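Long-range contacts in IroE-like serine hydrolase (Shewanella oneidensis, PDB 3GFF), which probably hydrolyses ester bonds as a serine hydrolase of the alpha/beta-hydrolase fold: residues A[17-22]-A[119-125]; A[88-94]-A[111-117]. One frame throughout, in Å; residues are numbered along the deposited sequence.

Contact 1. Residues A[17-22]-A[119-125]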
ATOM      1  N   LEU A  17      10.160  23.048 -14.866  1.00 28.60           N
ATOM      2  CA  LEU A  17      10.194  23.229 -16.294  1.00 27.97           C
ATOM      3  C   LEU A  17       9.319  24.438 -16.661  1.00 27.54           C
ATOM      4  O   LEU A  17       8.147  24.535 -16.234  1.00 27.97           O
ATOM      5  CB  LEU A  17       9.650  21.942 -16.926  1.00 27.82           C
ATOM      6  CG  LEU A  17       9.745  21.677 -18.415  1.00 28.15           C
ATOM      7  CD1 LEU A  17       9.381  20.235 -18.704  1.00 27.81           C
ATOM      8  CD2 LEU A  17       8.830  22.620 -19.157  1.00 29.86           C
ATOM      9  N   GLU A  18       9.870  25.352 -17.444  1.00 27.60           N
ATOM     10  CA  GLU A  18       9.092  26.490 -17.937  1.00 27.92           C
ATOM     11  C   GLU A  18       8.272  25.973 -19.106  1.00 26.61           C
ATOM     12  O   GLU A  18       8.839  25.639 -20.124  1.00 28.31           O
ATOM     13  CB  GLU A  18       9.982  27.648 -18.389  1.00 28.17           C
ATOM     14  CG  GLU A  18      10.740  28.341 -17.271  1.00 29.70           C
ATOM     15  CD  GLU A  18       9.839  28.802 -16.115  1.00 31.35           C
ATOM     16  OE1 GLU A  18       9.096  29.817 -16.265  1.00 32.57           O
ATOM     17  OE2 GLU A  18       9.894  28.158 -15.041  1.00 31.43           O
ATOM     18  N   SER A  19       6.947  25.873 -18.952  1.00 25.13           N
ATOM     19  CA  SER A  19       6.091  25.404 -20.038  1.00 23.92           C
ATOM     20  C   SER A  19       5.767  26.556 -20.949  1.00 23.59           C
ATOM     21  O   SER A  19       5.084  27.478 -20.548  1.00 24.54           O
ATOM     22  CB  SER A  19       4.773  24.793 -19.545  1.00 24.65           C
ATOM     23  OG  SER A  19       3.958  24.414 -20.647  1.00 22.81           O
ATOM     24  N   ARG A  20       6.302  26.505 -22.166  1.00 22.54           N
ATOM     25  CA  ARG A  20       5.978  27.473 -23.214  1.00 23.38           C
ATOM     26  C   ARG A  20       4.515  27.299 -23.666  1.00 23.45           C
ATOM     27  O   ARG A  20       3.834  28.275 -23.950  1.00 22.96           O
ATOM     28  CB  ARG A  20       6.885  27.190 -24.390  1.00 23.63           C
ATOM     29  CG  ARG A  20       8.360  27.136 -23.998  1.00 24.51           C
ATOM     30  CD  ARG A  20       9.099  28.212 -24.538  1.00 24.22           C
ATOM     31  NE  ARG A  20       9.067  28.056 -25.974  1.00 25.06           N
ATOM     32  CZ  ARG A  20       9.507  28.967 -26.822  1.00 26.62           C
ATOM     33  NH1 ARG A  20      10.065  30.112 -26.383  1.00 27.11           N
ATOM     34  NH2 ARG A  20       9.397  28.736 -28.117  1.00 26.02           N
ATOM     35  N   LEU A  21       4.087  26.032 -23.767  1.00 21.76           N
ATOM     36  CA  LEU A  21       2.717  25.644 -24.100  1.00 23.14           C
ATOM     37  C   LEU A  21       1.682  26.141 -23.087  1.00 22.82           C
ATOM     38  O   LEU A  21       0.680  26.694 -23.475  1.00 22.60           O
ATOM     39  CB  LEU A  21       2.581  24.106 -24.139  1.00 24.27           C
ATOM     40  CG  LEU A  21       2.675  23.446 -25.506  1.00 25.68           C
ATOM     41  CD1 LEU A  21       2.862  21.935 -25.418  1.00 24.60           C
ATOM     42  CD2 LEU A  21       1.377  23.817 -26.256  1.00 26.62           C
ATOM     43  N   LEU A  22       1.918  25.863 -21.802  1.00 22.24           N
ATOM     44  CA  LEU A  22       1.020  26.275 -20.727  1.00 23.15           C
ATOM     45  C   LEU A  22       1.294  27.724 -20.229  1.00 23.68           C
ATOM     46  O   LEU A  22       0.499  28.273 -19.466  1.00 24.63           O
ATOM     47  CB  LEU A  22       1.035  25.226 -19.578  1.00 22.95           C
ATOM     48  CG  LEU A  22       0.513  23.832 -19.993  1.00 22.86           C
ATOM     49  CD1 LEU A  22       0.545  22.773 -18.885  1.00 21.03           C
ATOM     50  CD2 LEU A  22      -0.916  23.967 -20.552  1.00 23.05           C
ATOM     51  N   ASP A 119      -0.341  17.655 -24.296  1.00 24.21           N
ATOM     52  CA  ASP A 119       0.671  18.200 -25.214  1.00 23.65           C
ATOM     53  C   ASP A 119       1.891  18.644 -24.422  1.00 24.64           C
ATOM     54  O   ASP A 119       3.042  18.445 -24.847  1.00 27.82           O
ATOM     55  CB  ASP A 119       0.117  19.370 -25.997  1.00 24.32           C
ATOM     56  CG  ASP A 119      -0.903  18.948 -27.043  1.00 24.10           C
ATOM     57  OD1 ASP A 119      -1.000  17.760 -27.410  1.00 22.59           O
ATOM     58  OD2 ASP A 119      -1.625  19.823 -27.484  1.00 24.69           O
ATOM     59  N   PHE A 120       1.650  19.266 -23.272  1.00 24.74           N
ATOM     60  CA  PHE A 120       2.731  19.648 -22.339  1.00 22.56           C
ATOM     61  C   PHE A 120       3.620  18.452 -21.967  1.00 21.28           C
ATOM     62  O   PHE A 120       4.841  18.555 -21.938  1.00 20.29           O
ATOM     63  CB  PHE A 120       2.174  20.335 -21.084  1.00 21.81           C
ATOM     64  CG  PHE A 120       3.027  20.105 -19.826  1.00 21.41           C
ATOM     65  CD1 PHE A 120       4.272  20.711 -19.674  1.00 21.43           C
ATOM     66  CD2 PHE A 120       2.559  19.279 -18.785  1.00 21.96           C
ATOM     67  CE1 PHE A 120       5.056  20.500 -18.516  1.00 21.30           C
ATOM     68  CE2 PHE A 120       3.364  19.030 -17.625  1.00 20.89           C
ATOM     69  CZ  PHE A 120       4.610  19.650 -17.513  1.00 21.63           C
ATOM     70  N   ILE A 121       2.995  17.318 -21.696  1.00 23.23           N
ATOM     71  CA  ILE A 121       3.721  16.103 -21.340  1.00 23.75           C
ATOM     72  C   ILE A 121       4.551  15.609 -22.533  1.00 23.17           C
ATOM     73  O   ILE A 121       5.744  15.369 -22.400  1.00 23.27           O
ATOM     74  CB  ILE A 121       2.772  14.992 -20.811  1.00 24.52           C
ATOM     75  CG1 ILE A 121       2.142  15.420 -19.479  1.00 24.61           C
ATOM     76  CG2 ILE A 121       3.529  13.614 -20.685  1.00 23.50           C
ATOM     77  CD1 ILE A 121       1.055  14.485 -18.973  1.00 24.47           C
ATOM     78  N   GLU A 122       3.933  15.510 -23.705  1.00 22.31           N
ATOM     79  CA  GLU A 122       4.631  14.977 -24.872  1.00 22.28           C
ATOM     80  C   GLU A 122       5.627  15.881 -25.519  1.00 22.74           C
ATOM     81  O   GLU A 122       6.638  15.399 -26.038  1.00 23.15           O
ATOM     82  CB  GLU A 122       3.627  14.513 -25.942  1.00 21.24           C
ATOM     83  CG  GLU A 122       2.800  13.334 -25.470  1.00 20.71           C
ATOM     84  CD  GLU A 122       2.051  12.643 -26.569  1.00 21.05           C
ATOM     85  OE1 GLU A 122       0.993  13.126 -27.011  1.00 20.52           O
ATOM     86  OE2 GLU A 122       2.491  11.557 -26.953  1.00 21.98           O
ATOM     87  N   LYS A 123       5.326  17.180 -25.525  1.00 22.26           N
ATOM     88  CA  LYS A 123       6.145  18.129 -26.240  1.00 22.99           C
ATOM     89  C   LYS A 123       7.215  18.763 -25.356  1.00 21.56           C
ATOM     90  O   LYS A 123       8.250  19.139 -25.860  1.00 18.28           O
ATOM     91  CB  LYS A 123       5.273  19.191 -26.927  1.00 23.71           C
ATOM     92  CG  LYS A 123       4.275  18.614 -27.933  1.00 23.80           C
ATOM     93  CD  LYS A 123       4.953  18.068 -29.184  1.00 24.35           C
ATOM     94  CE  LYS A 123       3.906  17.732 -30.305  1.00 24.67           C
ATOM     95  NZ  LYS A 123       4.543  17.222 -31.578  1.00 22.41           N
ATOM     96  N   GLU A 124       6.980  18.825 -24.045  1.00 21.65           N
ATOM     97  CA  GLU A 124       7.935  19.440 -23.129  1.00 21.39           C
ATOM     98  C   GLU A 124       8.433  18.528 -22.017  1.00 22.32           C
ATOM     99  O   GLU A 124       9.634  18.224 -21.955  1.00 23.96           O
ATOM    100  CB  GLU A 124       7.320  20.695 -22.547  1.00 21.93           C
ATOM    101  CG  GLU A 124       6.919  21.718 -23.594  1.00 20.06           C
ATOM    102  CD  GLU A 124       6.149  22.900 -23.045  1.00 20.79           C
ATOM    103  OE1 GLU A 124       5.367  22.746 -22.088  1.00 23.57           O
ATOM    104  OE2 GLU A 124       6.282  23.995 -23.590  1.00 20.44           O
ATOM    105  N   LEU A 125       7.544  18.045 -21.158  1.00 22.49           N
ATOM    106  CA  LEU A 125       7.999  17.232 -20.028  1.00 23.20           C
ATOM    107  C   LEU A 125       8.729  15.905 -20.416  1.00 22.86           C
ATOM    108  O   LEU A 125       9.885  15.709 -20.025  1.00 22.09           O
ATOM    109  CB  LEU A 125       6.864  16.986 -19.030  1.00 22.91           C
ATOM    110  CG  LEU A 125       7.253  16.284 -17.705  1.00 23.88           C
ATOM    111  CD1 LEU A 125       8.226  17.091 -16.862  1.00 22.07           C
ATOM    112  CD2 LEU A 125       6.006  15.927 -16.879  1.00 22.60           C
TER
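Glu124 of helix 114-132 lies over the turn from Ser19 to Leu21 at the end of strand 12-19, its side chain presenting the carboxylate to three donors. Ser19 OG donates to Glu124 OE1 at 2.6 Å, Leu21 N gives a nearly straight bond to Glu124 OE2 at 3.0 Å, and Arg20 N adds a weak, bent one to Glu124 OE2 at 2.9 Å. A single carboxylate can thus close a turn through its NH groups and a hydroxyl. Ser19 OG also accepts from Leu22 N at 2.8 Å, an ST motif, so one hydroxyl both shapes the turn and ties it to the helix. Leucines flank this polar centre: Leu17 CD1 lies 3.8 Å from Leu125 CD1, Leu22 CD1 3.7 Å from Phe120 CB, and Leu21 CD1 3.8 Å from Asp119 CB, while the carboxylate of Asp119 pairs with Arg159. Phe120 and Leu125 reach Ile81 on strand 77-81 and, on strand 24-31, Arg26 and Tyr28 respectively, so this face lies over three strands. The axes of strand 17-19 and helix segment 119-125 approach to 9.6 Å at 121°; the helix packs across the antiparallel edge of a mostly parallel sheet, as in the alpha/beta-hydrolase fold.

Contact 2. Residues A[88-94]-A[111-117]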
ATOM      1  N   ARG A  88      -8.559  22.824 -15.128  1.00 24.13           N
ATOM      2  CA  ARG A  88      -8.256  23.220 -16.487  1.00 23.61           C
ATOM      3  C   ARG A  88      -7.567  22.088 -17.202  1.00 24.11           C
ATOM      4  O   ARG A  88      -7.977  21.736 -18.292  1.00 24.47           O
ATOM      5  CB  ARG A  88      -7.365  24.456 -16.502  1.00 23.14           C
ATOM      6  CG  ARG A  88      -7.058  25.060 -17.873  1.00 22.59           C
ATOM      7  CD  ARG A  88      -5.859  25.992 -17.753  1.00 22.77           C
ATOM      8  NE  ARG A  88      -4.665  25.245 -17.361  1.00 21.87           N
ATOM      9  CZ  ARG A  88      -3.500  25.787 -17.018  1.00 22.09           C
ATOM     10  NH1 ARG A  88      -3.332  27.109 -17.002  1.00 21.16           N
ATOM     11  NH2 ARG A  88      -2.484  25.000 -16.679  1.00 21.63           N
ATOM     12  N   ASP A  89      -6.564  21.486 -16.553  1.00 24.58           N
ATOM     13  CA  ASP A  89      -5.706  20.491 -17.178  1.00 23.54           C
ATOM     14  C   ASP A  89      -6.210  19.070 -17.171  1.00 23.92           C
ATOM     15  O   ASP A  89      -5.770  18.288 -17.979  1.00 24.70           O
ATOM     16  CB  ASP A  89      -4.353  20.483 -16.480  1.00 23.53           C
ATOM     17  CG  ASP A  89      -3.617  21.808 -16.596  1.00 24.58           C
ATOM     18  OD1 ASP A  89      -3.849  22.553 -17.577  1.00 24.99           O
ATOM     19  OD2 ASP A  89      -2.791  22.102 -15.700  1.00 24.52           O
ATOM     20  N   TYR A  90      -7.111  18.731 -16.262  1.00 23.78           N
ATOM     21  CA  TYR A  90      -7.560  17.353 -16.125  1.00 23.57           C
ATOM     22  C   TYR A  90      -8.898  17.074 -16.774  1.00 24.25           C
ATOM     23  O   TYR A  90      -9.356  15.936 -16.726  1.00 24.43           O
ATOM     24  CB  TYR A  90      -7.551  16.938 -14.636  1.00 24.00           C
ATOM     25  CG  TYR A  90      -6.182  16.617 -14.068  1.00 23.13           C
ATOM     26  CD1 TYR A  90      -5.022  17.103 -14.654  1.00 23.33           C
ATOM     27  CD2 TYR A  90      -6.055  15.903 -12.888  1.00 23.29           C
ATOM     28  CE1 TYR A  90      -3.793  16.833 -14.140  1.00 23.14           C
ATOM     29  CE2 TYR A  90      -4.785  15.631 -12.339  1.00 23.83           C
ATOM     30  CZ  TYR A  90      -3.667  16.116 -12.964  1.00 24.03           C
ATOM     31  OH  TYR A  90      -2.386  15.899 -12.447  1.00 24.56           O
ATOM     32  N   THR A  91      -9.509  18.102 -17.379  1.00 24.23           N
ATOM     33  CA  THR A  91     -10.815  17.974 -18.041  1.00 22.39           C
ATOM     34  C   THR A  91     -10.681  18.034 -19.558  1.00 22.88           C
ATOM     35  O   THR A  91     -10.068  18.932 -20.094  1.00 20.48           O
ATOM     36  CB  THR A  91     -11.835  19.015 -17.498  1.00 22.51           C
ATOM     37  OG1 THR A  91     -11.332  20.347 -17.632  1.00 20.14           O
ATOM     38  CG2 THR A  91     -12.133  18.722 -15.998  1.00 20.27           C
ATOM     39  N   PRO A  92     -11.199  17.013 -20.253  1.00 24.73           N
ATOM     40  CA  PRO A  92     -11.084  16.941 -21.702  1.00 24.68           C
ATOM     41  C   PRO A  92     -12.078  17.814 -22.454  1.00 25.60           C
ATOM     42  O   PRO A  92     -11.797  18.217 -23.603  1.00 26.32           O
ATOM     43  CB  PRO A  92     -11.320  15.463 -21.987  1.00 25.55           C
ATOM     44  CG  PRO A  92     -12.205  14.980 -20.844  1.00 26.17           C
ATOM     45  CD  PRO A  92     -11.888  15.838 -19.675  1.00 25.36           C
ATOM     46  N   THR A  93     -13.225  18.091 -21.824  1.00 24.47           N
ATOM     47  CA  THR A  93     -14.245  18.933 -22.396  1.00 24.09           C
ATOM     48  C   THR A  93     -14.604  20.053 -21.413  1.00 22.86           C
ATOM     49  O   THR A  93     -14.376  19.947 -20.206  1.00 21.09           O
ATOM     50  CB  THR A  93     -15.504  18.106 -22.797  1.00 24.57           C
ATOM     51  OG1 THR A  93     -16.009  17.371 -21.666  1.00 23.58           O
ATOM     52  CG2 THR A  93     -15.152  17.115 -23.903  1.00 24.82           C
ATOM     53  N   HIS A  94     -15.161  21.115 -21.974  1.00 22.53           N
ATOM     54  CA  HIS A  94     -15.588  22.281 -21.250  1.00 22.01           C
ATOM     55  C   HIS A  94     -17.082  22.231 -20.919  1.00 21.32           C
ATOM     56  O   HIS A  94     -17.906  21.979 -21.779  1.00 20.33           O
ATOM     57  CB  HIS A  94     -15.323  23.536 -22.092  1.00 21.29           C
ATOM     58  CG  HIS A  94     -15.834  24.801 -21.468  1.00 21.99           C
ATOM     59  ND1 HIS A  94     -15.262  25.362 -20.345  1.00 21.08           N
ATOM     60  CD2 HIS A  94     -16.881  25.604 -21.799  1.00 20.82           C
ATOM     61  CE1 HIS A  94     -15.936  26.451 -20.011  1.00 21.21           C
ATOM     62  NE2 HIS A  94     -16.940  26.602 -20.857  1.00 19.69           N
ATOM     63  N   THR A 111     -12.435  24.641 -17.568  1.00 19.30           N
ATOM     64  CA  THR A 111     -12.454  23.265 -18.058  1.00 20.76           C
ATOM     65  C   THR A 111     -12.216  23.130 -19.565  1.00 21.75           C
ATOM     66  O   THR A 111     -12.492  24.061 -20.353  1.00 22.34           O
ATOM     67  CB  THR A 111     -13.737  22.530 -17.651  1.00 20.50           C
ATOM     68  OG1 THR A 111     -14.873  23.312 -18.036  1.00 19.68           O
ATOM     69  CG2 THR A 111     -13.789  22.306 -16.124  1.00 19.61           C
ATOM     70  N   GLY A 112     -11.633  21.987 -19.924  1.00 22.66           N
ATOM     71  CA  GLY A 112     -11.401  21.586 -21.299  1.00 23.65           C
ATOM     72  C   GLY A 112      -9.975  21.590 -21.778  1.00 24.54           C
ATOM     73  O   GLY A 112      -9.742  21.450 -22.980  1.00 25.87           O
ATOM     74  N   GLY A 113      -9.021  21.708 -20.857  1.00 24.42           N
ATOM     75  CA  GLY A 113      -7.614  21.836 -21.229  1.00 24.67           C
ATOM     76  C   GLY A 113      -6.788  20.571 -21.141  1.00 24.46           C
ATOM     77  O   GLY A 113      -5.550  20.627 -21.179  1.00 23.55           O
ATOM     78  N   ALA A 114      -7.446  19.421 -21.067  1.00 24.06           N
ATOM     79  CA  ALA A 114      -6.708  18.168 -20.944  1.00 23.31           C
ATOM     80  C   ALA A 114      -5.829  17.923 -22.180  1.00 22.83           C
ATOM     81  O   ALA A 114      -4.762  17.337 -22.062  1.00 24.14           O
ATOM     82  CB  ALA A 114      -7.649  16.996 -20.667  1.00 22.66           C
ATOM     83  N   GLY A 115      -6.267  18.401 -23.340  1.00 22.70           N
ATOM     84  CA  GLY A 115      -5.522  18.249 -24.612  1.00 23.19           C
ATOM     85  C   GLY A 115      -4.172  18.902 -24.560  1.00 23.62           C
ATOM     86  O   GLY A 115      -3.143  18.294 -24.884  1.00 24.81           O
ATOM     87  N   ARG A 116      -4.188  20.149 -24.117  1.00 23.91           N
ATOM     88  CA  ARG A 116      -2.988  20.950 -23.978  1.00 24.05           C
ATOM     89  C   ARG A 116      -2.059  20.475 -22.879  1.00 21.51           C
ATOM     90  O   ARG A 116      -0.853  20.573 -23.040  1.00 21.33           O
ATOM     91  CB  ARG A 116      -3.363  22.426 -23.825  1.00 25.31           C
ATOM     92  CG  ARG A 116      -3.976  22.952 -25.147  1.00 28.10           C
ATOM     93  CD  ARG A 116      -5.139  23.935 -24.995  1.00 30.17           C
ATOM     94  NE  ARG A 116      -4.953  25.397 -24.936  1.00 31.74           N
ATOM     95  CZ  ARG A 116      -3.822  26.114 -24.934  1.00 32.41           C
ATOM     96  NH1 ARG A 116      -2.589  25.586 -24.959  1.00 32.70           N
ATOM     97  NH2 ARG A 116      -3.950  27.438 -24.889  1.00 31.14           N
ATOM     98  N   PHE A 117      -2.609  20.012 -21.768  1.00 20.75           N
ATOM     99  CA  PHE A 117      -1.805  19.444 -20.699  1.00 20.38           C
ATOM    100  C   PHE A 117      -1.096  18.152 -21.187  1.00 21.12           C
ATOM    101  O   PHE A 117       0.086  17.918 -20.851  1.00 18.53           O
ATOM    102  CB  PHE A 117      -2.658  19.248 -19.442  1.00 22.09           C
ATOM    103  CG  PHE A 117      -1.996  18.456 -18.353  1.00 22.31           C
ATOM    104  CD1 PHE A 117      -1.040  19.022 -17.546  1.00 23.92           C
ATOM    105  CD2 PHE A 117      -2.364  17.135 -18.116  1.00 23.30           C
ATOM    106  CE1 PHE A 117      -0.460  18.288 -16.517  1.00 23.20           C
ATOM    107  CE2 PHE A 117      -1.776  16.399 -17.110  1.00 22.48           C
ATOM    108  CZ  PHE A 117      -0.822  16.964 -16.320  1.00 22.81           C
TER
HETATM  109  O   HOH W   1      -4.483  22.824 -20.177  1.00 20.08           O
HETATM  110  O   HOH W   2      -9.015  18.804 -24.395  1.00 18.12           O
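An N-cap is the organising motif here: Gly113 immediately precedes helix 114-132, and the 88-94 turn wraps around that helix start, where the first NH groups need acceptors from outside the helix. Thr91, in the p rotamer, places OG1 2.8 Å from Gly112 N as an acceptor, while the same oxygen bonds Met87 O; its carbonyl, Thr91 O, accepts from Ala114 N at 2.8 Å. A side chain on Gly113 would collide with Arg88 O, which receives a weak bond from Gly113 N. Asp89 (m) turns its carboxylate to the Arg88 guanidinium, a salt bridge with Arg88 NE 2.8 Å from Asp89 OD1, and to Arg26. Tyr90 (m) starts away from the helix, yet its ring returns to Phe117 (t), the planes oblique at 51°; Tyr90 OH bonds Asp50 N, and the ring touches the probable nucleophile elbow. His94 (t) aims ND1 at Thr111 O, 3.1 Å away. One water spans the gap, donating to Asp89 OD1 at 2.7 Å and to Gly113 O at 2.6 Å.

Overall arrangement
Both contacts use helix 114-132 and are partly buried: contact 2 gathers a turn around its start, and contact 1 packs its next turns against the sheet edge. In sequence, both segments of contact 2 fall between those of contact 1. Their centres lie about 14 Å apart, and they meet where Leu22 CD1 packs 4.3 Å from Phe117 CD1. The chemistry follows the place. Contact 1 centres on one carboxylate receiving a hydroxyl and backbone NH groups among apolar side chains, whereas contact 2 is richer in direct backbone-to-backbone bonds and bridging waters. Arg26 links the two surroundings, touching Phe120 and pairing with Asp89. Contact 2 also reaches closer to the likely catalytic region, through Tyr90.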